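PDB 5Y2A: insect group II chitinase from Ostrinia furnacalis, which catalyses the endo-hydrolysis of beta-1,4-linked N-acetylglucosamine chains in chitin and belongs to glycoside hydrolase family 18. Local coordinates for residues 252-257 and 262-267; 308-313 and 317-322; 147-152 and 185-190; 75-80 and 162-167. All blocks are in the same frame, centred on the assembly; numbering follows the deposited sequence.

Contact 1: 252-257 and 262-267; sequences FSVVEG and LGAPTY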
loop_
_atom_site.group_PDB
_atom_site.type_symbol
_atom_site.label_atom_id
_atom_site.label_comp_id
_atom_site.label_asym_id
_atom_site.label_seq_id
_atom_site.Cartn_x
_atom_site.Cartn_y
_atom_site.Cartn_z
ATOM N N PHE A 252 -7.749 -9.916 -8.804
ATOM C CA PHE A 252 -6.777 -9.933 -9.884
ATOM C C PHE A 252 -7.346 -9.216 -11.096
ATOM O O PHE A 252 -8.561 -9.187 -11.309
ATOM C CB PHE A 252 -6.414 -11.357 -10.344
ATOM C CG PHE A 252 -5.948 -12.288 -9.252
ATOM C CD1 PHE A 252 -6.841 -12.818 -8.331
ATOM C CD2 PHE A 252 -4.626 -12.702 -9.208
ATOM C CE1 PHE A 252 -6.413 -13.702 -7.358
ATOM C CE2 PHE A 252 -4.193 -13.591 -8.239
ATOM C CZ PHE A 252 -5.084 -14.089 -7.314
ATOM N N SER A 253 -6.449 -8.665 -11.909
ATOM C CA SER A 253 -6.771 -8.233 -13.267
ATOM C C SER A 253 -6.109 -9.210 -14.238
ATOM O O SER A 253 -4.888 -9.389 -14.193
ATOM C CB SER A 253 -6.301 -6.799 -13.512
ATOM O OG SER A 253 -6.952 -5.891 -12.624
ATOM N N VAL A 254 -6.916 -9.846 -15.110
ATOM C CA VAL A 254 -6.467 -10.975 -15.926
ATOM C C VAL A 254 -5.989 -10.483 -17.290
ATOM O O VAL A 254 -6.611 -9.609 -17.908
ATOM C CB VAL A 254 -7.592 -12.018 -16.079
ATOM C CG1 VAL A 254 -7.106 -13.233 -16.906
ATOM C CG2 VAL A 254 -8.090 -12.488 -14.703
ATOM N N VAL A 255 -4.885 -11.064 -17.771
ATOM C CA VAL A 255 -4.361 -10.723 -19.091
ATOM C C VAL A 255 -5.434 -10.953 -20.153
ATOM O O VAL A 255 -6.165 -11.951 -20.123
ATOM C CB VAL A 255 -3.089 -11.539 -19.375
ATOM C CG1 VAL A 255 -2.687 -11.437 -20.839
ATOM C CG2 VAL A 255 -1.952 -11.087 -18.467
ATOM N N GLU A 256 -5.547 -10.009 -21.087
ATOM C CA GLU A 256 -6.528 -10.114 -22.166
ATOM C C GLU A 256 -6.430 -11.466 -22.862
ATOM O O GLU A 256 -5.333 -11.940 -23.175
ATOM C CB GLU A 256 -6.312 -9.007 -23.195
ATOM C CG GLU A 256 -7.424 -8.920 -24.232
ATOM C CD GLU A 256 -7.360 -7.645 -25.043
ATOM O OE1 GLU A 256 -6.631 -7.645 -26.057
ATOM O OE2 GLU A 256 -8.007 -6.644 -24.670
ATOM N N GLY A 257 -7.581 -12.098 -23.073
ATOM C CA GLY A 257 -7.641 -13.356 -23.784
ATOM C C GLY A 257 -7.238 -14.582 -22.995
ATOM O O GLY A 257 -7.210 -15.678 -23.567
ATOM N N LEU A 262 -8.884 -20.892 -13.263
ATOM C CA LEU A 262 -7.793 -20.885 -12.301
ATOM C C LEU A 262 -6.467 -20.976 -13.047
ATOM O O LEU A 262 -6.361 -21.678 -14.056
ATOM C CB LEU A 262 -7.941 -22.066 -11.345
ATOM C CG LEU A 262 -9.068 -21.982 -10.317
ATOM C CD1 LEU A 262 -9.255 -23.367 -9.733
ATOM C CD2 LEU A 262 -8.802 -20.938 -9.228
ATOM N N GLY A 263 -5.463 -20.259 -12.556
ATOM C CA GLY A 263 -4.161 -20.255 -13.201
ATOM C C GLY A 263 -4.027 -19.346 -14.408
ATOM O O GLY A 263 -2.979 -19.361 -15.058
ATOM N N ALA A 264 -5.064 -18.565 -14.726
ATOM C CA ALA A 264 -4.964 -17.628 -15.845
ATOM C C ALA A 264 -3.968 -16.526 -15.507
ATOM O O ALA A 264 -4.014 -15.982 -14.397
ATOM C CB ALA A 264 -6.326 -17.017 -16.155
ATOM N N PRO A 265 -3.067 -16.168 -16.422
ATOM C CA PRO A 265 -2.077 -15.127 -16.118
ATOM C C PRO A 265 -2.724 -13.779 -15.825
ATOM O O PRO A 265 -3.722 -13.396 -16.437
ATOM C CB PRO A 265 -1.224 -15.067 -17.395
ATOM C CG PRO A 265 -1.384 -16.416 -18.000
ATOM C CD PRO A 265 -2.804 -16.807 -17.722
ATOM N N THR A 266 -2.132 -13.058 -14.879
ATOM C CA THR A 266 -2.641 -11.767 -14.448
ATOM C C THR A 266 -1.535 -10.728 -14.542
ATOM O O THR A 266 -0.346 -11.053 -14.539
ATOM C CB THR A 266 -3.183 -11.829 -13.013
ATOM O OG1 THR A 266 -2.143 -12.265 -12.135
ATOM C CG2 THR A 266 -4.348 -12.810 -12.937
ATOM N N TYR A 267 -1.946 -9.462 -14.624
ATOM C CA TYR A 267 -1.009 -8.358 -14.745
ATOM C C TYR A 267 -1.071 -7.359 -13.596
ATOM O O TYR A 267 -0.207 -6.477 -13.523
ATOM C CB TYR A 267 -1.237 -7.616 -16.073
ATOM C CG TYR A 267 -2.582 -6.927 -16.178
ATOM C CD1 TYR A 267 -2.758 -5.629 -15.718
ATOM C CD2 TYR A 267 -3.674 -7.574 -16.741
ATOM C CE1 TYR A 267 -3.976 -4.997 -15.806
ATOM C CE2 TYR A 267 -4.907 -6.941 -16.843
ATOM C CZ TYR A 267 -5.049 -5.652 -16.374
ATOM O OH TYR A 267 -6.273 -5.013 -16.461
HETATM O O HOH W 1 -6.816 -3.317 -13.833
#
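The ring of Tyr267 lies over Ser253, whose CB meets one face off centre, toward the rim. Ser253 CB is 3.3 Å from Tyr267 CZ; its direction from the ring centroid is 28° off the normal, a CH-pi contact. The torsion chi1 of 65° places the ring between the tyrosine's own backbone N and carbonyl carbon, folded back onto the neighbouring strand, so that Val254 O sits in the ring plane at its edge, 3.3 Å from Tyr267 CE2. One water donates to both hydroxyls of this pair, at 2.8 Å from Ser253 OG and 3.2 Å from Tyr267 OH; Ser253 OG also binds Gly269 O and Gln315 NE2, and Tyr267 OH binds Asp314 OD2. The two strands form a beta hairpin, consistent with the alpha+beta insertion that many family 18 chitinases carry between the seventh and eighth barrel strands. Val254 and Thr266 are its antiparallel non-hydrogen-bonded pair, flanked by two backbone bonds: Tyr267 N to Ser253 O at 3.0 Å, and Val255 N to Pro265 O at 2.9 Å. Replacing Tyr267 by an alanine would probably uncover Ser253 CB and leave Asp314 and the shared water without their phenolic partner. Elsewhere in the hairpin, Thr266 CG2 touches Phe252 CB at 3.6 Å and leans obliquely toward the phenyl ring, which itself meets Trp316. The methyl Val254 CG1 touches Ala264 CB at 3.9 Å, and the Tyr267 side chain also packs on Gly88 of the second subunit.

Contact 2: 308-313 and 317-322; sequences PYATHD and VSFDDD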
loop_
_atom_site.group_PDB
_atom_site.type_symbol
_atom_site.label_atom_id
_atom_site.label_comp_id
_atom_site.label_asym_id
_atom_site.label_seq_id
_atom_site.Cartn_x
_atom_site.Cartn_y
_atom_site.Cartn_z
ATOM N N PRO A 308 -15.586 -20.370 -4.010
ATOM C CA PRO A 308 -15.927 -19.761 -5.299
ATOM C C PRO A 308 -14.946 -18.667 -5.704
ATOM O O PRO A 308 -14.091 -18.226 -4.934
ATOM C CB PRO A 308 -17.321 -19.173 -5.051
ATOM C CG PRO A 308 -17.370 -18.929 -3.581
ATOM C CD PRO A 308 -16.547 -20.012 -2.950
ATOM N N TYR A 309 -15.080 -18.249 -6.961
ATOM C CA TYR A 309 -14.514 -16.988 -7.421
ATOM C C TYR A 309 -15.540 -16.304 -8.319
ATOM O O TYR A 309 -16.456 -16.939 -8.853
ATOM C CB TYR A 309 -13.147 -17.169 -8.119
ATOM C CG TYR A 309 -13.123 -18.074 -9.336
ATOM C CD1 TYR A 309 -12.861 -19.433 -9.210
ATOM C CD2 TYR A 309 -13.326 -17.562 -10.612
ATOM C CE1 TYR A 309 -12.823 -20.268 -10.331
ATOM C CE2 TYR A 309 -13.288 -18.385 -11.735
ATOM C CZ TYR A 309 -13.039 -19.737 -11.585
ATOM O OH TYR A 309 -13.002 -20.566 -12.689
ATOM N N ALA A 310 -15.412 -14.986 -8.432
ATOM C CA ALA A 310 -16.353 -14.184 -9.183
ATOM C C ALA A 310 -15.606 -13.387 -10.241
ATOM O O ALA A 310 -14.465 -12.963 -10.020
ATOM C CB ALA A 310 -17.157 -13.251 -8.266
ATOM N N THR A 311 -16.250 -13.173 -11.387
ATOM C CA THR A 311 -15.582 -12.560 -12.521
ATOM C C THR A 311 -16.480 -11.530 -13.202
ATOM O O THR A 311 -17.707 -11.628 -13.173
ATOM C CB THR A 311 -15.159 -13.590 -13.577
ATOM O OG1 THR A 311 -16.327 -14.255 -14.073
ATOM C CG2 THR A 311 -14.168 -14.604 -12.993
ATOM N N HIS A 312 -15.824 -10.546 -13.821
ATOM C CA HIS A 312 -16.444 -9.526 -14.647
ATOM C C HIS A 312 -15.342 -8.860 -15.449
ATOM O O HIS A 312 -14.358 -8.393 -14.873
ATOM C CB HIS A 312 -17.186 -8.485 -13.795
ATOM C CG HIS A 312 -17.879 -7.430 -14.594
ATOM N ND1 HIS A 312 -19.110 -7.620 -15.187
ATOM C CD2 HIS A 312 -17.501 -6.165 -14.903
ATOM C CE1 HIS A 312 -19.467 -6.516 -15.820
ATOM N NE2 HIS A 312 -18.508 -5.618 -15.667
ATOM N N ASP A 313 -15.524 -8.797 -16.776
ATOM C CA ASP A 313 -14.493 -8.307 -17.703
ATOM C C ASP A 313 -13.197 -9.043 -17.351
ATOM O O ASP A 313 -13.222 -10.277 -17.228
ATOM C CB ASP A 313 -14.423 -6.795 -17.646
ATOM C CG ASP A 313 -13.521 -6.220 -18.714
ATOM O OD1 ASP A 313 -13.933 -6.153 -19.890
ATOM O OD2 ASP A 313 -12.361 -5.895 -18.387
ATOM N N VAL A 317 -11.898 -12.467 -8.575
ATOM C CA VAL A 317 -11.675 -12.458 -7.132
ATOM C C VAL A 317 -12.102 -13.805 -6.558
ATOM O O VAL A 317 -13.205 -14.285 -6.836
ATOM C CB VAL A 317 -12.419 -11.297 -6.436
ATOM C CG1 VAL A 317 -13.934 -11.364 -6.675
ATOM C CG2 VAL A 317 -12.087 -11.241 -4.935
ATOM N N SER A 318 -11.227 -14.414 -5.764
ATOM C CA SER A 318 -11.518 -15.666 -5.079
ATOM C C SER A 318 -11.784 -15.402 -3.602
ATOM O O SER A 318 -11.182 -14.513 -3.003
ATOM C CB SER A 318 -10.358 -16.647 -5.227
ATOM O OG SER A 318 -9.145 -16.072 -4.755
ATOM N N PHE A 319 -12.677 -16.191 -3.011
ATOM C CA PHE A 319 -13.161 -15.887 -1.667
ATOM C C PHE A 319 -13.884 -17.105 -1.111
ATOM O O PHE A 319 -14.250 -18.025 -1.850
ATOM C CB PHE A 319 -14.106 -14.679 -1.690
ATOM C CG PHE A 319 -15.320 -14.887 -2.563
ATOM C CD1 PHE A 319 -15.245 -14.713 -3.944
ATOM C CD2 PHE A 319 -16.535 -15.264 -2.005
ATOM C CE1 PHE A 319 -16.361 -14.920 -4.748
ATOM C CE2 PHE A 319 -17.653 -15.462 -2.802
ATOM C CZ PHE A 319 -17.563 -15.288 -4.173
ATOM N N ASP A 320 -14.112 -17.087 0.203
ATOM C CA ASP A 320 -14.970 -18.063 0.863
ATOM C C ASP A 320 -16.363 -17.468 1.034
ATOM O O ASP A 320 -16.505 -16.334 1.507
ATOM C CB ASP A 320 -14.409 -18.479 2.226
ATOM C CG ASP A 320 -13.265 -19.462 2.109
ATOM O OD1 ASP A 320 -13.010 -19.936 0.987
ATOM O OD2 ASP A 320 -12.620 -19.767 3.137
ATOM N N ASP A 321 -17.383 -18.236 0.660
ATOM C CA ASP A 321 -18.766 -17.855 0.874
ATOM C C ASP A 321 -19.308 -18.603 2.090
ATOM O O ASP A 321 -18.568 -19.288 2.804
ATOM C CB ASP A 321 -19.602 -18.128 -0.388
ATOM C CG ASP A 321 -19.837 -19.618 -0.640
ATOM O OD1 ASP A 321 -19.027 -20.461 -0.200
ATOM O OD2 ASP A 321 -20.835 -19.948 -1.312
ATOM N N ASP A 322 -20.622 -18.479 2.319
ATOM C CA ASP A 322 -21.268 -19.160 3.439
ATOM C C ASP A 322 -20.994 -20.655 3.437
ATOM O O ASP A 322 -20.722 -21.244 4.487
ATOM C CB ASP A 322 -22.776 -18.916 3.400
ATOM C CG ASP A 322 -23.230 -17.961 4.457
ATOM O OD1 ASP A 322 -22.425 -17.701 5.371
ATOM O OD2 ASP A 322 -24.380 -17.480 4.390
#
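Val317 O is approached by two groups of the facing strand: Ala310 N donates to it at 2.8 Å, in the carbonyl plane, and Tyr309 CA comes within 3.1 Å as a bent C-H...O contact. The return bond, Val317 N to Ala310 O, is also in plane and completes the antiparallel hydrogen-bonded pair of Ala310 and Val317. Tyr309 and Ser318 form the next, non-hydrogen-bonded pair, and beyond it Phe319 N donates to Pro308 O at 3.1 Å, tilted 21° from the carbonyl plane. Side chains sort onto two faces. With Ala310 and Val317, methyl meets methyl, Ala310 CB to Val317 CG1 at 4.1 Å, and this face packs toward helix 284-292 through Val317. The Phe319 ring, turned back by a chi1 of 60°, crosses Pro308 at about a right angle: Pro308 CG stands over one ring face, 3.6 Å from Phe319 CE2, while Ala310 N lies at the ring's edge and Ala310 CB is 4.0 Å from Phe319 CE1. Substituting an alanine for Phe319 is likely to open a gap between the Pro308 ring, Ala310 CB and helix 284-292. Asp321 comes up beside the CG-CD edge of the proline, its OD1 3.7 Å from Pro308 CD; as N-cap of helix 322-334 this carboxylate holds Met324 N through OD1 and makes a salt bridge to Arg300 through OD2. The whole is a tight beta hairpin running into a capped helix, a part of the chain consistent with the alpha+beta insertion of family 18 chitinases.

Contact 3: 147-152 and 185-190; sequences DLVKEL and MNLDWI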
loop_
_atom_site.group_PDB
_atom_site.type_symbol
_atom_site.label_atom_id
_atom_site.label_comp_id
_atom_site.label_asym_id
_atom_site.label_seq_id
_atom_site.Cartn_x
_atom_site.Cartn_y
_atom_site.Cartn_z
ATOM N N ASP A 147 11.536 -18.924 23.185
ATOM C CA ASP A 147 11.892 -18.461 24.521
ATOM C C ASP A 147 11.011 -17.296 24.960
ATOM O O ASP A 147 10.580 -17.241 26.118
ATOM C CB ASP A 147 13.369 -18.069 24.555
ATOM C CG ASP A 147 14.293 -19.275 24.511
ATOM O OD1 ASP A 147 13.847 -20.379 24.886
ATOM O OD2 ASP A 147 15.455 -19.126 24.079
ATOM N N LEU A 148 10.732 -16.353 24.053
ATOM C CA LEU A 148 9.805 -15.273 24.385
ATOM C C LEU A 148 8.453 -15.832 24.808
ATOM O O LEU A 148 7.861 -15.379 25.794
ATOM C CB LEU A 148 9.637 -14.328 23.191
ATOM C CG LEU A 148 8.676 -13.158 23.422
ATOM C CD1 LEU A 148 9.257 -12.164 24.428
ATOM C CD2 LEU A 148 8.317 -12.455 22.118
ATOM N N VAL A 149 7.950 -16.821 24.065
ATOM C CA VAL A 149 6.653 -17.412 24.388
ATOM C C VAL A 149 6.699 -18.096 25.753
ATOM O O VAL A 149 5.794 -17.928 26.579
ATOM C CB VAL A 149 6.219 -18.384 23.278
ATOM C CG1 VAL A 149 5.041 -19.216 23.740
ATOM C CG2 VAL A 149 5.870 -17.611 22.007
ATOM N N LYS A 150 7.750 -18.883 26.012
ATOM C CA LYS A 150 7.862 -19.531 27.320
ATOM C C LYS A 150 7.888 -18.507 28.449
ATOM O O LYS A 150 7.228 -18.689 29.480
ATOM C CB LYS A 150 9.113 -20.410 27.389
ATOM C CG LYS A 150 9.049 -21.694 26.593
ATOM C CD LYS A 150 10.267 -22.556 26.886
ATOM C CE LYS A 150 11.203 -22.623 25.694
ATOM N NZ LYS A 150 10.812 -23.703 24.748
ATOM N N GLU A 151 8.628 -17.412 28.265
ATOM C CA GLU A 151 8.756 -16.428 29.335
ATOM C C GLU A 151 7.474 -15.630 29.513
ATOM O O GLU A 151 7.088 -15.321 30.646
ATOM C CB GLU A 151 9.945 -15.513 29.057
ATOM C CG GLU A 151 11.261 -16.269 29.109
ATOM C CD GLU A 151 12.348 -15.623 28.285
ATOM O OE1 GLU A 151 12.157 -14.473 27.830
ATOM O OE2 GLU A 151 13.389 -16.280 28.069
ATOM N N LEU A 152 6.798 -15.291 28.411
ATOM C CA LEU A 152 5.470 -14.695 28.523
ATOM C C LEU A 152 4.502 -15.649 29.212
ATOM O O LEU A 152 3.683 -15.226 30.035
ATOM C CB LEU A 152 4.942 -14.307 27.142
ATOM C CG LEU A 152 5.523 -13.045 26.497
ATOM C CD1 LEU A 152 5.279 -13.044 24.984
ATOM C CD2 LEU A 152 4.920 -11.810 27.138
ATOM N N MET A 185 2.515 -26.255 23.482
ATOM C CA MET A 185 2.414 -26.435 24.927
ATOM C C MET A 185 2.220 -25.109 25.650
ATOM O O MET A 185 1.497 -25.043 26.652
ATOM C CB MET A 185 3.662 -27.136 25.455
ATOM C CG MET A 185 3.586 -27.530 26.924
ATOM S SD MET A 185 5.163 -28.229 27.418
ATOM C CE MET A 185 6.198 -26.787 27.228
ATOM N N ASN A 186 2.860 -24.042 25.167
ATOM C CA ASN A 186 2.898 -22.785 25.904
ATOM C C ASN A 186 1.822 -21.788 25.489
ATOM O O ASN A 186 1.628 -20.789 26.189
ATOM C CB ASN A 186 4.283 -22.140 25.766
ATOM C CG ASN A 186 5.336 -22.823 26.636
ATOM O OD1 ASN A 186 5.360 -22.638 27.847
ATOM N ND2 ASN A 186 6.208 -23.603 26.016
ATOM N N LEU A 187 1.120 -22.015 24.384
ATOM C CA LEU A 187 0.081 -21.097 23.929
ATOM C C LEU A 187 -1.303 -21.631 24.273
ATOM O O LEU A 187 -1.542 -22.841 24.223
ATOM C CB LEU A 187 0.183 -20.869 22.420
ATOM C CG LEU A 187 1.469 -20.207 21.933
ATOM C CD1 LEU A 187 1.503 -20.192 20.409
ATOM C CD2 LEU A 187 1.589 -18.792 22.491
ATOM N N ASP A 188 -2.219 -20.716 24.615
ATOM C CA ASP A 188 -3.607 -21.099 24.852
ATOM C C ASP A 188 -4.312 -21.496 23.562
ATOM O O ASP A 188 -5.243 -22.309 23.594
ATOM C CB ASP A 188 -4.362 -19.964 25.543
ATOM C CG ASP A 188 -3.867 -19.716 26.960
ATOM O OD1 ASP A 188 -4.118 -20.567 27.839
ATOM O OD2 ASP A 188 -3.228 -18.675 27.193
ATOM N N TRP A 189 -3.908 -20.924 22.431
ATOM C CA TRP A 189 -4.336 -21.427 21.132
ATOM C C TRP A 189 -3.370 -20.922 20.076
ATOM O O TRP A 189 -2.635 -19.951 20.285
ATOM C CB TRP A 189 -5.787 -21.035 20.795
ATOM C CG TRP A 189 -6.033 -19.557 20.644
ATOM C CD1 TRP A 189 -5.929 -18.817 19.499
ATOM C CD2 TRP A 189 -6.447 -18.650 21.673
ATOM N NE1 TRP A 189 -6.241 -17.501 19.757
ATOM C CE2 TRP A 189 -6.560 -17.373 21.083
ATOM C CE3 TRP A 189 -6.721 -18.793 23.039
ATOM C CZ2 TRP A 189 -6.931 -16.243 21.814
ATOM C CZ3 TRP A 189 -7.091 -17.670 23.765
ATOM C CH2 TRP A 189 -7.195 -16.412 23.148
ATOM N N ILE A 190 -3.363 -21.622 18.948
ATOM C CA ILE A 190 -2.554 -21.272 17.789
ATOM C C ILE A 190 -3.519 -20.953 16.659
ATOM O O ILE A 190 -4.252 -21.834 16.196
ATOM C CB ILE A 190 -1.600 -22.408 17.397
ATOM C CG1 ILE A 190 -0.560 -22.642 18.494
ATOM C CG2 ILE A 190 -0.926 -22.115 16.081
ATOM C CD1 ILE A 190 0.183 -23.938 18.324
#
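Val149 carries the apolar side of the contact, its CG1 methyl touching two residues of 185-190. Val149 CG1 is 3.6 Å from Asn186 CB and 3.7 Å from Leu187 CD2, the valine and leucine side chains crossing at about a right angle. With chi1 at 168°, CG1 stands opposite the valine's own backbone N and points across the gap to both. Leu187, the first residue to leave helical geometry, also packs on Leu163 of strand 162-167, while Val149 touches Leu183 one turn earlier in the second helix. The amide of Asn186 makes the second kind of contact, a polar group against an aliphatic chain: its ND2 lies 3.5 Å from Lys150 CG, and its OD1 is 4.0 Å from both Lys150 CG and Lys150 CA. No hydrogen bond joins the two segments. Instead Asn186 ND2 turns back to donate to Ala182 O, four residues earlier in its own helix, which probably fixes the rotation of the amide against the lysine. Charge enters from nearby: Arg153, further along helix 141-159, binds Asn186 O and forms a salt bridge with Asp188 OD2, tying the turn after the second helix to the first. Two helices of the outer layer of a TIM barrel meet here, helix 141-159 against the end of helix 180-186, just before the chain enters strand 189-192 of the barrel wall.

Contact 4: 75-80 and 162-167; sequences KVLLGL and LLSAAV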
loop_
_atom_site.group_PDB
_atom_site.type_symbol
_atom_site.label_atom_id
_atom_site.label_comp_id
_atom_site.label_asym_id
_atom_site.label_seq_id
_atom_site.Cartn_x
_atom_site.Cartn_y
_atom_site.Cartn_z
ATOM N N LYS A 75 -13.427 -13.103 26.025
ATOM C CA LYS A 75 -12.071 -12.734 26.396
ATOM C C LYS A 75 -11.541 -11.782 25.334
ATOM O O LYS A 75 -11.747 -12.007 24.139
ATOM C CB LYS A 75 -11.187 -13.976 26.493
ATOM C CG LYS A 75 -11.588 -14.932 27.617
ATOM C CD LYS A 75 -11.203 -14.332 28.959
ATOM C CE LYS A 75 -11.616 -15.212 30.112
ATOM N NZ LYS A 75 -11.022 -14.705 31.385
ATOM N N VAL A 76 -10.881 -10.707 25.768
ATOM C CA VAL A 76 -10.389 -9.672 24.856
ATOM C C VAL A 76 -8.878 -9.551 25.014
ATOM O O VAL A 76 -8.382 -9.189 26.091
ATOM C CB VAL A 76 -11.082 -8.320 25.096
ATOM C CG1 VAL A 76 -10.596 -7.278 24.086
ATOM C CG2 VAL A 76 -12.594 -8.484 25.001
ATOM N N LEU A 77 -8.149 -9.853 23.941
ATOM C CA LEU A 77 -6.696 -9.800 23.916
ATOM C C LEU A 77 -6.233 -8.700 22.970
ATOM O O LEU A 77 -6.938 -8.308 22.036
ATOM C CB LEU A 77 -6.086 -11.136 23.469
ATOM C CG LEU A 77 -6.173 -12.352 24.397
ATOM C CD1 LEU A 77 -7.591 -12.889 24.459
ATOM C CD2 LEU A 77 -5.214 -13.429 23.926
ATOM N N LEU A 78 -5.019 -8.219 23.210
ATOM C CA LEU A 78 -4.384 -7.259 22.321
ATOM C C LEU A 78 -3.524 -8.015 21.319
ATOM O O LEU A 78 -2.738 -8.886 21.703
ATOM C CB LEU A 78 -3.528 -6.270 23.117
ATOM C CG LEU A 78 -2.721 -5.279 22.278
ATOM C CD1 LEU A 78 -3.666 -4.365 21.514
ATOM C CD2 LEU A 78 -1.780 -4.474 23.170
ATOM N N GLY A 79 -3.688 -7.702 20.036
ATOM C CA GLY A 79 -2.845 -8.285 19.007
ATOM C C GLY A 79 -1.641 -7.402 18.743
ATOM O O GLY A 79 -1.772 -6.186 18.600
ATOM N N LEU A 80 -0.463 -8.019 18.699
ATOM C CA LEU A 80 0.793 -7.312 18.476
ATOM C C LEU A 80 1.387 -7.733 17.143
ATOM O O LEU A 80 1.540 -8.930 16.880
ATOM C CB LEU A 80 1.799 -7.592 19.594
ATOM C CG LEU A 80 3.226 -7.073 19.377
ATOM C CD1 LEU A 80 3.266 -5.549 19.412
ATOM C CD2 LEU A 80 4.194 -7.656 20.408
ATOM N N LEU A 162 -4.091 -14.701 29.071
ATOM C CA LEU A 162 -4.054 -15.628 27.953
ATOM C C LEU A 162 -2.946 -15.232 26.988
ATOM O O LEU A 162 -2.624 -14.052 26.834
ATOM C CB LEU A 162 -5.400 -15.647 27.221
ATOM C CG LEU A 162 -6.601 -16.077 28.063
ATOM C CD1 LEU A 162 -7.904 -15.882 27.295
ATOM C CD2 LEU A 162 -6.430 -17.536 28.470
ATOM N N LEU A 163 -2.356 -16.235 26.347
ATOM C CA LEU A 163 -1.286 -16.019 25.382
ATOM C C LEU A 163 -1.585 -16.857 24.153
ATOM O O LEU A 163 -1.771 -18.074 24.260
ATOM C CB LEU A 163 0.079 -16.389 25.973
ATOM C CG LEU A 163 1.298 -16.174 25.073
ATOM C CD1 LEU A 163 1.519 -14.690 24.805
ATOM C CD2 LEU A 163 2.543 -16.820 25.677
ATOM N N SER A 164 -1.641 -16.209 22.990
ATOM C CA SER A 164 -1.916 -16.888 21.734
ATOM C C SER A 164 -0.980 -16.348 20.664
ATOM O O SER A 164 -0.276 -15.355 20.865
ATOM C CB SER A 164 -3.378 -16.706 21.313
ATOM O OG SER A 164 -3.696 -15.332 21.174
ATOM N N ALA A 165 -0.975 -17.011 19.511
ATOM C CA ALA A 165 -0.179 -16.528 18.396
ATOM C C ALA A 165 -0.887 -16.835 17.090
ATOM O O ALA A 165 -1.517 -17.889 16.944
ATOM C CB ALA A 165 1.225 -17.152 18.386
ATOM N N ALA A 166 -0.770 -15.908 16.145
ATOM C CA ALA A 166 -1.149 -16.153 14.761
ATOM C C ALA A 166 0.096 -16.586 13.993
ATOM O O ALA A 166 1.142 -15.939 14.088
ATOM C CB ALA A 166 -1.757 -14.896 14.144
ATOM N N VAL A 167 -0.020 -17.670 13.223
ATOM C CA VAL A 167 1.142 -18.336 12.648
ATOM C C VAL A 167 0.929 -18.631 11.169
ATOM O O VAL A 167 -0.197 -18.705 10.673
ATOM C CB VAL A 167 1.466 -19.646 13.389
ATOM C CG1 VAL A 167 1.755 -19.367 14.859
ATOM C CG2 VAL A 167 0.302 -20.602 13.238
#
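Leu162 meets Lys75 and Leu77 near the N-terminal ends of two strands of the TIM barrel. The strands involved, 75-81 and 162-167, are the third and fifth of the barrel; strand 119-123 pairs with both and lies between them, so no backbone bond joins them and the contact is made mainly by side chains. The short strand axes come no nearer than 8.5 Å and their directions differ by 49°, as expected from the twist of parallel barrel strands with one strand between them. Beginning at its root, Leu162 CB meets Leu77 CD2 at 4.0 Å. Its CG, anti to the carbonyl carbon at a chi1 of -60°, carries the branch onward, and the extended chi2 sends CD1 out to the tip. There CD1 touches the aliphatic part of Lys75, with Lys75 CG at 3.8 Å and Lys75 CB at 3.9 Å, and it also comes within 4.1 Å of Leu77 CD1. Both Lys75 and Leu77 run at about a right angle to the leucine. Lys75 CD also comes to 4.0 Å of Leu162 CD1. Lys75 is exposed, so this edge of the contact faces solvent, whereas Leu77 is buried, packs on Ile36 and Trp189 and thus belongs to the barrel interior. Deeper in, Leu77 CD2 faces a polar atom: it stands 3.7 Å from Ser164 OG, the same oxygen that is hydrogen-bonded to Asp121 OD1 on strand 119-123.

In the fold
Along the chain, contacts 4 and 3 come first and interlock, their segments alternating, while contact 1 and then contact 2 follow in series. Contacts 3 and 4 have centres 11 Å apart and touch where strand 189-192 runs beside strand 162-167, joining barrel wall and outer helices. Contacts 1 and 2, with centres 14 Å apart, meet through Leu262 and Tyr309, and their strands 241-254 (contact 1) and 315-318 (contact 2) are neighbours; both also reach the second subunit. The two pairs lie on opposite sides of the chain's centre, contacts 1 and 3 being about 42 Å apart between centres. Strand 241-254 links them, starting beside strand 189-192 and extending out to the probable insertion.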